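Local coordinates for protein glycine betaine/carnitine/choline ABC transporter (Staphylococcus aureus subsp. aureus Mu50, PDB 3O66) that probably serves as the extracellular substrate-binding component of an ABC importer for glycine betaine, carnitine or choline, at residues A113-M119 and V192-T198. Numbering follows the deposited sequence.
Sequences ANTYAFM and VALGYST. With ACT (acetate ion), chain D.
S197 uses its hydroxyl to tie the strand 192-196 to the peptide that leads into strand 116-119. S197 OG donates to A113 O at 2.7 Å, tilted out of that carbonyl's plane, and accepts the nearly straight N-H of T115 (N to OG 3.0 Å). A chi1 of 63° folds OG back over the main chain of S197, while S197 N donates to T115 O. From here the antiparallel ladder runs on through two hydrogen-bonded pairs, A117 with G195 and M119 with A193.

On the face carrying Y116, F118, L194 and Y196, the methyl CD1 of L194 sits squarely over the centre of the F118 ring, 3.7 Å from its centroid, a CH-pi contact. V192 CG1 meets the same ring at its edge. Further along, Y116 CE1 lies 3.7 Å from Y196 CZ, over the rim of one face of the Y196 ring, with the two rings inclined at 45°. On the face of A117, M119 and A193, selenomethionine M119 turns about its CG-SE bond (chi3 69°) and lays CE against the backbone of G195 and Y196 (CE to G195 C 3.7 Å).

Beyond the ladder, N114 OD1 approaches Y196 CD1 at 3.4 Å, with the amide plane almost perpendicular to the ring. An acetate ion, most likely a crystallisation additive, lies beside N114, Y196 and T198. E20 hydrogen-bonds both N114 ND2 and T198 OG1, while Q254 and N257 hold the carbonyls of S197 and T198, respectively. W151 meets Y116 edge-to-face, and Y182 and L185 of helix 181-186 pack against M119. The paired strands lie inside one of two mixed five-stranded sheets, and E20, which meets their loop ends, belongs to helix 19-35 beside the other, an arrangement characteristic of the two-lobed periplasmic-binding-protein fold.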
loop_
_atom_site.group_PDB
_atom_site.type_symbol
_atom_site.label_atom_id
_atom_site.label_comp_id
_atom_site.label_asym_id
_atom_site.label_seq_id
_atom_site.Cartn_x
_atom_site.Cartn_y
_atom_site.Cartn_z
ATOM N N ALA A 113 -0.304 -2.066 -4.981
ATOM C CA ALA A 113 -0.163 -0.627 -4.739
ATOM C C ALA A 113 -1.276 -0.139 -3.795
ATOM O O ALA A 113 -2.438 -0.571 -3.913
ATOM C CB ALA A 113 -0.195 0.133 -6.051
ATOM N N ASN A 114 -0.895 0.723 -2.851
ATOM C CA ASN A 114 -1.804 1.348 -1.902
ATOM C C ASN A 114 -1.850 2.838 -2.217
ATOM O O ASN A 114 -0.967 3.610 -1.798
ATOM C CB ASN A 114 -1.332 1.096 -0.466
ATOM C CG ASN A 114 -2.366 1.516 0.569
ATOM O OD1 ASN A 114 -3.351 2.194 0.246
ATOM N ND2 ASN A 114 -2.147 1.122 1.813
ATOM N N THR A 115 -2.833 3.191 -3.042
ATOM C CA THR A 115 -2.962 4.522 -3.580
ATOM C C THR A 115 -4.390 5.039 -3.413
ATOM O O THR A 115 -5.322 4.263 -3.195
ATOM C CB THR A 115 -2.589 4.549 -5.086
ATOM O OG1 THR A 115 -2.810 5.873 -5.601
ATOM C CG2 THR A 115 -3.431 3.517 -5.904
ATOM N N TYR A 116 -4.548 6.361 -3.471
ATOM C CA TYR A 116 -5.876 6.927 -3.678
ATOM C C TYR A 116 -6.351 6.338 -5.005
ATOM O O TYR A 116 -5.574 6.218 -5.955
ATOM C CB TYR A 116 -5.839 8.455 -3.772
ATOM C CG TYR A 116 -5.886 9.223 -2.442
ATOM C CD1 TYR A 116 -6.165 8.587 -1.226
ATOM C CD2 TYR A 116 -5.673 10.597 -2.426
ATOM C CE1 TYR A 116 -6.206 9.306 -0.023
ATOM C CE2 TYR A 116 -5.730 11.333 -1.236
ATOM C CZ TYR A 116 -6.001 10.687 -0.038
ATOM O OH TYR A 116 -6.030 11.429 1.132
ATOM N N ALA A 117 -7.633 5.967 -5.032
ATOM C CA ALA A 117 -8.259 5.420 -6.208
ATOM C C ALA A 117 -9.741 5.679 -6.118
ATOM O O ALA A 117 -10.328 5.594 -5.038
ATOM C CB ALA A 117 -8.001 3.885 -6.294
ATOM N N PHE A 118 -10.350 5.945 -7.266
ATOM C CA PHE A 118 -11.786 6.102 -7.369
ATOM C C PHE A 118 -12.415 4.743 -7.398
ATOM O O PHE A 118 -11.901 3.825 -8.040
ATOM C CB PHE A 118 -12.180 6.889 -8.626
ATOM C CG PHE A 118 -11.744 8.324 -8.575
ATOM C CD1 PHE A 118 -12.528 9.269 -7.926
ATOM C CD2 PHE A 118 -10.501 8.702 -9.075
ATOM C CE1 PHE A 118 -12.110 10.602 -7.842
ATOM C CE2 PHE A 118 -10.059 10.037 -8.979
ATOM C CZ PHE A 118 -10.867 10.975 -8.354
HETATM N N MSE A 119 -13.543 4.615 -6.713
HETATM C CA MSE A 119 -14.192 3.314 -6.573
HETATM C C MSE A 119 -15.691 3.464 -6.457
HETATM O O MSE A 119 -16.203 4.527 -6.030
HETATM C CB MSE A 119 -13.616 2.494 -5.418
HETATM C CG MSE A 119 -13.713 3.217 -4.064
HETATM SE SE MSE A 119 -12.769 2.258 -2.652
HETATM C CE MSE A 119 -10.952 2.580 -3.309
ATOM N N VAL A 192 -19.635 7.487 -5.955
ATOM C CA VAL A 192 -18.194 7.326 -6.204
ATOM C C VAL A 192 -17.425 7.817 -4.960
ATOM O O VAL A 192 -17.802 8.848 -4.337
ATOM C CB VAL A 192 -17.751 8.159 -7.451
ATOM C CG1 VAL A 192 -16.263 7.933 -7.765
ATOM C CG2 VAL A 192 -18.583 7.822 -8.667
ATOM N N ALA A 193 -16.350 7.102 -4.599
ATOM C CA ALA A 193 -15.509 7.468 -3.474
ATOM C C ALA A 193 -14.067 7.491 -3.959
ATOM O O ALA A 193 -13.679 6.674 -4.827
ATOM C CB ALA A 193 -15.662 6.450 -2.325
ATOM N N LEU A 194 -13.294 8.440 -3.453
ATOM C CA LEU A 194 -11.844 8.371 -3.597
ATOM C C LEU A 194 -11.308 7.729 -2.311
ATOM O O LEU A 194 -11.231 8.378 -1.254
ATOM C CB LEU A 194 -11.268 9.769 -3.786
ATOM C CG LEU A 194 -9.749 9.788 -4.058
ATOM C CD1 LEU A 194 -9.370 9.075 -5.402
ATOM C CD2 LEU A 194 -9.334 11.219 -4.058
ATOM N N GLY A 195 -10.955 6.459 -2.386
ATOM C CA GLY A 195 -10.612 5.645 -1.178
ATOM C C GLY A 195 -9.186 5.169 -1.316
ATOM O O GLY A 195 -8.516 5.549 -2.261
ATOM N N TYR A 196 -8.692 4.375 -0.374
ATOM C CA TYR A 196 -7.400 3.727 -0.552
ATOM C C TYR A 196 -7.606 2.371 -1.223
ATOM O O TYR A 196 -8.535 1.626 -0.864
ATOM C CB TYR A 196 -6.746 3.505 0.806
ATOM C CG TYR A 196 -6.043 4.712 1.353
ATOM C CD1 TYR A 196 -4.861 5.188 0.751
ATOM C CD2 TYR A 196 -6.527 5.377 2.477
ATOM C CE1 TYR A 196 -4.187 6.301 1.263
ATOM C CE2 TYR A 196 -5.857 6.480 3.001
ATOM C CZ TYR A 196 -4.706 6.942 2.388
ATOM O OH TYR A 196 -4.058 8.033 2.914
ATOM N N SER A 197 -6.734 2.042 -2.162
ATOM C CA SER A 197 -6.949 0.883 -3.052
ATOM C C SER A 197 -6.772 -0.488 -2.400
ATOM O O SER A 197 -7.060 -1.500 -3.045
ATOM C CB SER A 197 -6.017 0.999 -4.255
ATOM O OG SER A 197 -4.673 0.946 -3.790
ATOM N N THR A 198 -6.300 -0.555 -1.148
ATOM C CA THR A 198 -6.172 -1.866 -0.498
ATOM C C THR A 198 -7.091 -2.052 0.709
ATOM O O THR A 198 -6.966 -3.047 1.450
ATOM C CB THR A 198 -4.730 -2.185 -0.030
ATOM O OG1 THR A 198 -4.298 -1.172 0.888
ATOM C CG2 THR A 198 -3.768 -2.328 -1.190
HETATM C C ACT D . -5.800 0.634 3.251
HETATM O O ACT D . -5.417 0.808 2.055
HETATM O OXT ACT D . -5.463 -0.445 3.831
HETATM C CH3 ACT D . -6.616 1.679 3.963
#